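Local coordinates for protein intracellular growth locus, subunit C (Francisella tularensis subsp. tularensis, PDB 2QWU) that probably supports intracellular growth of the bacterium and cell invasion, as a protein of the Francisella pathogenicity island, at residues I83-S88 against L183-G188; Q187-V192 against K200-I205. The protein carries 2 engineered substitutions. One frame throughout, in Å; residues are numbered along the deposited sequence.

Contact 1 (I83-S88 against L183-G188); sequences INPTIS and LTTSQG
T184 carries its OG1 anti to its own backbone N (chi1 -177°), which sends the hydroxyl across to P85. In I87, CG1 lies beside the backbone N, anti to the carbonyl carbon (chi1 -65°), and from there the chain extends toward the methyl of T185. The T184 hydroxyl donates to the proline carbonyl in a short bond, OG1 to O 2.7 Å, approaching only 20° off the carbonyl plane. Around this bond the packing is close: CB of N84 sits 3.1 Å from T184 OG1, and the P85 ring, set at about a right angle to the threonine side chain, brings its CD to 3.5 Å from the same oxygen. Beyond P85 the bonding passes to the main chain. I87 and L183 form an antiparallel hydrogen-bonded pair, with I87 N to L183 O at 2.9 Å and L183 N to I87 O at 3.0 Å, the latter in the carbonyl plane. This pair lies where strands 86-96 and 173-184 run side by side within a larger antiparallel sheet. Outward from it, T86 bonds through its backbone to T79 of strand 71-79 and T184 to Y149 of strand 147-150, so the sheet goes on past both segments. The T184 hydroxyl thus bonds to the loop residue just before strand 86-96. On the face that holds I87 and L183, both side chains rest also on L148. T185 extends the apolar contact: its CG2 meets P85 CG at 3.8 Å and I87 CD1 at 3.9 Å, one methyl touching both the ring and the end of the isoleucine. Its OG1 looks to other partners, accepting from Q187 N in an ST turn while also bonding to the carbonyl of E147.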
ATOM      1  N   ILE A  83       0.743  19.207 -11.113  1.00 28.46           N
ATOM      2  CA  ILE A  83       1.501  19.562  -9.948  1.00 27.46           C
ATOM      3  C   ILE A  83       1.568  18.385  -8.953  1.00 26.94           C
ATOM      4  O   ILE A  83       2.645  17.848  -8.690  1.00 28.33           O
ATOM      5  CB  ILE A  83       0.942  20.790  -9.215  1.00 27.78           C
ATOM      6  CG1 ILE A  83       0.921  22.012 -10.150  1.00 28.32           C
ATOM      7  CG2 ILE A  83       1.892  21.130  -8.086  1.00 27.11           C
ATOM      8  CD1 ILE A  83       0.481  23.276  -9.448  1.00 28.96           C
ATOM      9  N   ASN A  84       0.438  18.005  -8.368  1.00 25.92           N
ATOM     10  CA  ASN A  84       0.466  16.901  -7.417  1.00 26.57           C
ATOM     11  C   ASN A  84      -0.571  15.874  -7.846  1.00 24.53           C
ATOM     12  O   ASN A  84      -1.617  16.228  -8.418  1.00 25.10           O
ATOM     13  CB  ASN A  84       0.136  17.381  -5.987  1.00 30.30           C
ATOM     14  CG  ASN A  84       1.060  18.502  -5.498  1.00 34.79           C
ATOM     15  OD1 ASN A  84       2.272  18.509  -5.752  1.00 39.82           O
ATOM     16  ND2 ASN A  84       0.491  19.438  -4.788  1.00 36.40           N
ATOM     17  N   PRO A  85      -0.301  14.589  -7.581  1.00 21.87           N
ATOM     18  CA  PRO A  85      -1.249  13.524  -7.949  1.00 20.33           C
ATOM     19  C   PRO A  85      -2.379  13.424  -6.949  1.00 21.34           C
ATOM     20  O   PRO A  85      -2.335  14.082  -5.916  1.00 22.96           O
ATOM     21  CB  PRO A  85      -0.392  12.277  -7.900  1.00 20.06           C
ATOM     22  CG  PRO A  85       0.561  12.597  -6.761  1.00 20.90           C
ATOM     23  CD  PRO A  85       0.981  14.021  -7.111  1.00 21.67           C
ATOM     24  N   THR A  86      -3.407  12.638  -7.267  1.00 20.60           N
ATOM     25  CA  THR A  86      -4.513  12.407  -6.319  1.00 20.34           C
ATOM     26  C   THR A  86      -4.408  10.924  -6.092  1.00 19.07           C
ATOM     27  O   THR A  86      -4.289  10.169  -7.046  1.00 18.89           O
ATOM     28  CB  THR A  86      -5.898  12.785  -6.878  0.50 21.73           C
ATOM     29  OG1 THR A  86      -5.977  14.221  -7.021  0.50 24.61           O
ATOM     30  CG2 THR A  86      -6.966  12.356  -5.925  0.50 23.40           C
ATOM     31  N   ILE A  87      -4.433  10.529  -4.825  1.00 17.06           N
ATOM     32  CA  ILE A  87      -4.179   9.142  -4.475  1.00 18.09           C
ATOM     33  C   ILE A  87      -5.137   8.593  -3.454  1.00 17.34           C
ATOM     34  O   ILE A  87      -5.531   9.290  -2.505  1.00 18.69           O
ATOM     35  CB  ILE A  87      -2.697   9.055  -3.885  1.00 16.85           C
ATOM     36  CG1 ILE A  87      -1.702   9.414  -4.996  1.00 19.32           C
ATOM     37  CG2 ILE A  87      -2.385   7.689  -3.328  1.00 15.50           C
ATOM     38  CD1 ILE A  87      -0.261   9.513  -4.444  1.00 18.57           C
ATOM     39  N   SER A  88      -5.508   7.332  -3.638  1.00 17.68           N
ATOM     40  CA  SER A  88      -6.309   6.629  -2.629  1.00 17.24           C
ATOM     41  C   SER A  88      -5.545   5.334  -2.374  1.00 17.01           C
ATOM     42  O   SER A  88      -4.851   4.832  -3.248  1.00 17.95           O
ATOM     43  CB  SER A  88      -7.765   6.363  -3.099  1.00 20.80           C
ATOM     44  OG  SER A  88      -7.787   5.571  -4.256  1.00 29.33           O
ATOM     45  N   LEU A 183      -5.481  11.802  -0.828  1.00 18.62           N
ATOM     46  CA  LEU A 183      -4.092  11.969  -0.444  1.00 18.91           C
ATOM     47  C   LEU A 183      -3.305  12.453  -1.653  1.00 19.03           C
ATOM     48  O   LEU A 183      -3.772  12.395  -2.758  1.00 19.12           O
ATOM     49  CB  LEU A 183      -3.508  10.600  -0.024  1.00 20.48           C
ATOM     50  CG  LEU A 183      -4.041   9.950   1.254  1.00 21.03           C
ATOM     51  CD1 LEU A 183      -3.497   8.490   1.395  1.00 19.92           C
ATOM     52  CD2 LEU A 183      -3.595  10.813   2.444  1.00 20.49           C
ATOM     53  N   THR A 184      -2.117  12.972  -1.419  1.00 18.58           N
ATOM     54  CA  THR A 184      -1.244  13.332  -2.530  1.00 19.34           C
ATOM     55  C   THR A 184       0.168  13.074  -1.980  1.00 20.12           C
ATOM     56  O   THR A 184       0.310  12.504  -0.912  1.00 20.46           O
ATOM     57  CB  THR A 184      -1.439  14.793  -2.966  1.00 18.69           C
ATOM     58  OG1 THR A 184      -0.593  15.042  -4.100  1.00 21.54           O
ATOM     59  CG2 THR A 184      -1.070  15.747  -1.848  1.00 20.28           C
ATOM     60  N   THR A 185       1.207  13.439  -2.705  1.00 20.80           N
ATOM     61  CA  THR A 185       2.574  13.212  -2.194  1.00 20.42           C
ATOM     62  C   THR A 185       3.456  14.222  -2.935  1.00 20.45           C
ATOM     63  O   THR A 185       3.083  14.661  -4.004  1.00 20.67           O
ATOM     64  CB  THR A 185       3.056  11.773  -2.573  1.00 20.44           C
ATOM     65  OG1 THR A 185       4.439  11.579  -2.177  1.00 20.81           O
ATOM     66  CG2 THR A 185       2.994  11.559  -4.090  1.00 21.35           C
ATOM     67  N   SER A 186       4.618  14.584  -2.393  1.00 21.61           N
ATOM     68  CA  SER A 186       5.531  15.475  -3.124  1.00 22.99           C
ATOM     69  C   SER A 186       6.505  14.692  -4.003  1.00 23.45           C
ATOM     70  O   SER A 186       7.311  15.286  -4.750  1.00 23.81           O
ATOM     71  CB  SER A 186       6.395  16.291  -2.167  0.50 24.00           C
ATOM     72  OG  SER A 186       5.616  16.824  -1.138  0.50 22.76           O
ATOM     73  N   GLN A 187       6.467  13.369  -3.903  1.00 22.86           N
ATOM     74  CA  GLN A 187       7.361  12.521  -4.707  1.00 21.68           C
ATOM     75  C   GLN A 187       6.851  12.633  -6.142  1.00 23.28           C
ATOM     76  O   GLN A 187       5.636  12.536  -6.390  1.00 24.90           O
ATOM     77  CB  GLN A 187       7.331  11.060  -4.184  1.00 21.41           C
ATOM     78  CG  GLN A 187       8.248  10.127  -4.897  1.00 22.70           C
ATOM     79  CD  GLN A 187       8.450   8.813  -4.145  1.00 24.96           C
ATOM     80  OE1 GLN A 187       8.584   8.801  -2.900  1.00 26.74           O
ATOM     81  NE2 GLN A 187       8.488   7.693  -4.888  1.00 24.88           N
ATOM     82  N   GLY A 188       7.761  12.854  -7.091  1.00 21.56           N
ATOM     83  CA  GLY A 188       7.322  13.067  -8.470  1.00 21.36           C
ATOM     84  C   GLY A 188       7.170  11.862  -9.377  1.00 20.86           C
ATOM     85  O   GLY A 188       6.554  11.961 -10.457  1.00 20.10           O
TER

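Contact 2 (Q187-V192 against K200-I205); sequences QGSLPV and KGVAKI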
ATOM      1  N   GLN A 187       6.467  13.369  -3.903  1.00 22.86           N
ATOM      2  CA  GLN A 187       7.361  12.521  -4.707  1.00 21.68           C
ATOM      3  C   GLN A 187       6.851  12.633  -6.142  1.00 23.28           C
ATOM      4  O   GLN A 187       5.636  12.536  -6.390  1.00 24.90           O
ATOM      5  CB  GLN A 187       7.331  11.060  -4.184  1.00 21.41           C
ATOM      6  CG  GLN A 187       8.248  10.127  -4.897  1.00 22.70           C
ATOM      7  CD  GLN A 187       8.450   8.813  -4.145  1.00 24.96           C
ATOM      8  OE1 GLN A 187       8.584   8.801  -2.900  1.00 26.74           O
ATOM      9  NE2 GLN A 187       8.488   7.693  -4.888  1.00 24.88           N
ATOM     10  N   GLY A 188       7.761  12.854  -7.091  1.00 21.56           N
ATOM     11  CA  GLY A 188       7.322  13.067  -8.470  1.00 21.36           C
ATOM     12  C   GLY A 188       7.170  11.862  -9.377  1.00 20.86           C
ATOM     13  O   GLY A 188       6.554  11.961 -10.457  1.00 20.10           O
ATOM     14  N   SER A 189       7.721  10.722  -8.967  1.00 21.16           N
ATOM     15  CA  SER A 189       7.622   9.526  -9.825  1.00 20.42           C
ATOM     16  C   SER A 189       7.719   8.269  -8.972  1.00 21.32           C
ATOM     17  O   SER A 189       8.052   8.337  -7.785  1.00 20.88           O
ATOM     18  CB  SER A 189       8.761   9.541 -10.867  1.00 23.17           C
ATOM     19  OG  SER A 189      10.016   9.556 -10.171  1.00 24.28           O
ATOM     20  N   LEU A 190       7.381   7.129  -9.567  1.00 20.40           N
ATOM     21  CA  LEU A 190       7.449   5.862  -8.874  1.00 20.88           C
ATOM     22  C   LEU A 190       7.944   4.791  -9.849  1.00 19.80           C
ATOM     23  O   LEU A 190       7.521   4.756 -11.002  1.00 19.82           O
ATOM     24  CB  LEU A 190       6.030   5.426  -8.424  1.00 23.33           C
ATOM     25  CG  LEU A 190       5.438   6.143  -7.189  1.00 26.67           C
ATOM     26  CD1 LEU A 190       3.968   5.835  -7.065  1.00 27.41           C
ATOM     27  CD2 LEU A 190       6.197   5.728  -5.935  1.00 26.37           C
ATOM     28  N   PRO A 191       8.795   3.861  -9.384  1.00 19.76           N
ATOM     29  CA  PRO A 191       9.261   2.785 -10.278  1.00 19.38           C
ATOM     30  C   PRO A 191       8.065   1.799 -10.465  1.00 18.58           C
ATOM     31  O   PRO A 191       7.297   1.548  -9.513  1.00 18.15           O
ATOM     32  CB  PRO A 191      10.382   2.107  -9.469  1.00 20.17           C
ATOM     33  CG  PRO A 191      10.856   3.112  -8.570  1.00 18.87           C
ATOM     34  CD  PRO A 191       9.588   3.869  -8.137  1.00 20.21           C
ATOM     35  N   VAL A 192       7.878   1.300 -11.690  1.00 17.01           N
ATOM     36  CA  VAL A 192       6.812   0.338 -11.990  1.00 17.32           C
ATOM     37  C   VAL A 192       7.362  -0.751 -12.898  1.00 17.60           C
ATOM     38  O   VAL A 192       8.486  -0.660 -13.385  1.00 19.75           O
ATOM     39  CB  VAL A 192       5.596   1.018 -12.700  1.00 19.30           C
ATOM     40  CG1 VAL A 192       5.019   2.069 -11.773  1.00 21.19           C
ATOM     41  CG2 VAL A 192       6.004   1.573 -14.070  1.00 20.03           C
ATOM     42  N   LYS A 200      10.363  -2.724 -17.138  1.00 24.83           N
ATOM     43  CA  LYS A 200      10.476  -1.718 -16.088  1.00 24.76           C
ATOM     44  C   LYS A 200      10.285  -0.285 -16.595  1.00 26.03           C
ATOM     45  O   LYS A 200      10.571   0.059 -17.751  1.00 26.71           O
ATOM     46  CB  LYS A 200      11.824  -1.824 -15.407  1.00 27.69           C
ATOM     47  CG  LYS A 200      12.045  -3.198 -14.809  1.00 30.38           C
ATOM     48  CD  LYS A 200      13.255  -3.225 -13.908  1.00 36.34           C
ATOM     49  CE  LYS A 200      13.511  -4.648 -13.426  1.00 37.96           C
ATOM     50  NZ  LYS A 200      14.466  -4.702 -12.274  1.00 41.59           N
ATOM     51  N   GLY A 201       9.763   0.556 -15.732  1.00 24.01           N
ATOM     52  CA  GLY A 201       9.605   1.916 -16.152  1.00 24.48           C
ATOM     53  C   GLY A 201       9.485   2.803 -14.954  1.00 22.90           C
ATOM     54  O   GLY A 201       9.628   2.370 -13.815  1.00 21.67           O
ATOM     55  N   VAL A 202       9.226   4.071 -15.242  1.00 24.49           N
ATOM     56  CA  VAL A 202       9.064   5.080 -14.204  1.00 24.79           C
ATOM     57  C   VAL A 202       7.792   5.835 -14.523  1.00 24.15           C
ATOM     58  O   VAL A 202       7.678   6.447 -15.599  1.00 26.83           O
ATOM     59  CB  VAL A 202      10.252   6.061 -14.217  1.00 26.95           C
ATOM     60  CG1 VAL A 202       9.971   7.249 -13.225  1.00 27.88           C
ATOM     61  CG2 VAL A 202      11.535   5.302 -13.855  1.00 27.56           C
ATOM     62  N   ALA A 203       6.839   5.817 -13.604  1.00 22.35           N
ATOM     63  CA  ALA A 203       5.613   6.527 -13.821  1.00 21.92           C
ATOM     64  C   ALA A 203       5.765   7.923 -13.230  1.00 22.90           C
ATOM     65  O   ALA A 203       5.984   8.057 -12.029  1.00 22.48           O
ATOM     66  CB  ALA A 203       4.522   5.825 -13.132  1.00 21.03           C
ATOM     67  N   LYS A 204       5.652   8.954 -14.062  1.00 23.84           N
ATOM     68  CA  LYS A 204       5.717  10.333 -13.583  1.00 24.17           C
ATOM     69  C   LYS A 204       4.333  10.623 -12.994  1.00 24.01           C
ATOM     70  O   LYS A 204       3.288  10.420 -13.659  1.00 22.52           O
ATOM     71  CB  LYS A 204       6.036  11.277 -14.764  1.00 28.93           C
ATOM     72  CG  LYS A 204       6.031  12.774 -14.449  1.00 32.81           C
ATOM     73  CD  LYS A 204       7.034  13.234 -13.367  1.00 37.49           C
ATOM     74  CE  LYS A 204       7.346  14.732 -13.586  1.00 41.42           C
ATOM     75  NZ  LYS A 204       6.139  15.465 -14.156  1.00 44.09           N
ATOM     76  N   ILE A 205       4.304  11.064 -11.749  1.00 20.21           N
ATOM     77  CA  ILE A 205       3.014  11.320 -11.094  1.00 20.71           C
ATOM     78  C   ILE A 205       2.806  12.744 -10.675  1.00 21.02           C
ATOM     79  O   ILE A 205       1.699  13.116 -10.350  1.00 20.70           O
ATOM     80  CB  ILE A 205       2.773  10.396  -9.853  1.00 19.13           C
ATOM     81  CG1 ILE A 205       3.791  10.664  -8.731  1.00 18.71           C
ATOM     82  CG2 ILE A 205       2.897   8.926 -10.312  1.00 20.03           C
ATOM     83  CD1 ILE A 205       3.587   9.808  -7.499  1.00 19.11           C
TER
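L190 and I205 meet obliquely on one face of a two-stranded hairpin, CD1 of the leucine 4.0 Å from CD1 of the isoleucine. I205 holds CG1 between its backbone N and carbonyl carbon (chi1 64°), a turn that lays CG1 against the main-chain oxygens of Q187 and G188. Further along this face V192 and A203 meet as branch to methyl, V192 CG1 to A203 CB 4.0 Å, while CG2 of the valine leans over the carbonyl of G201, where a glycine offers no side chain. L190 and I205 also press on I78 of strand 71-79, so this side of the hairpin is its buried one. The other face bears S189, P191, V202 and K204. There V202 puts CG1 anti to its backbone N (chi1 173°) and reaches diagonally to S189, CG1 to CB 3.5 Å; K204 bends at chi2, and its CD lies 3.2 Å from G188 O. Between the faces the strands 189-192 and 200-204 are laced by antiparallel bonds, L190 pairing with A203 and V192 with G201 in both directions. One more bond follows past the end of strand 200-204, I205 N to G188 O at 2.7 Å. The side chain of Q187 is extended through its first two torsions, and its NE2 donates to S189 O at 3.0 Å, nearly along the C=O axis and with the oxygen within 1° of the amide plane. P191 has no N-H to give, yet its backbone bonds to D142 beyond the hairpin. Cohesion between the strands therefore rests on main-chain polar groups, with the apolar side chains L190, V192, A203 and I205 packing on the buried face, while the outer face mixes a hydroxyl, a proline ring, a valine and a lysine that is exposed to solvent.

From the N terminus, the chain first passes I83-S88, and contact 1 brings it together with L183-G188 after 94 intervening residues, a long closure that takes in helix 97-114 and the strands from 86-96 to 173-184. Contact 2 starts where contact 1 ends, with Q187 and G188 common to both, and closes a short loop of seven residues before K200-I205. The two closures follow in series; neither encloses nor crosses the other. Yet the hairpin brings the chain back: I205 touches both segments of contact 1, its O lying 3.3 Å from P85 CB and its CD1 3.9 Å from T185 CG2. The large sheet and the C-terminal hairpin are thereby tied at one corner.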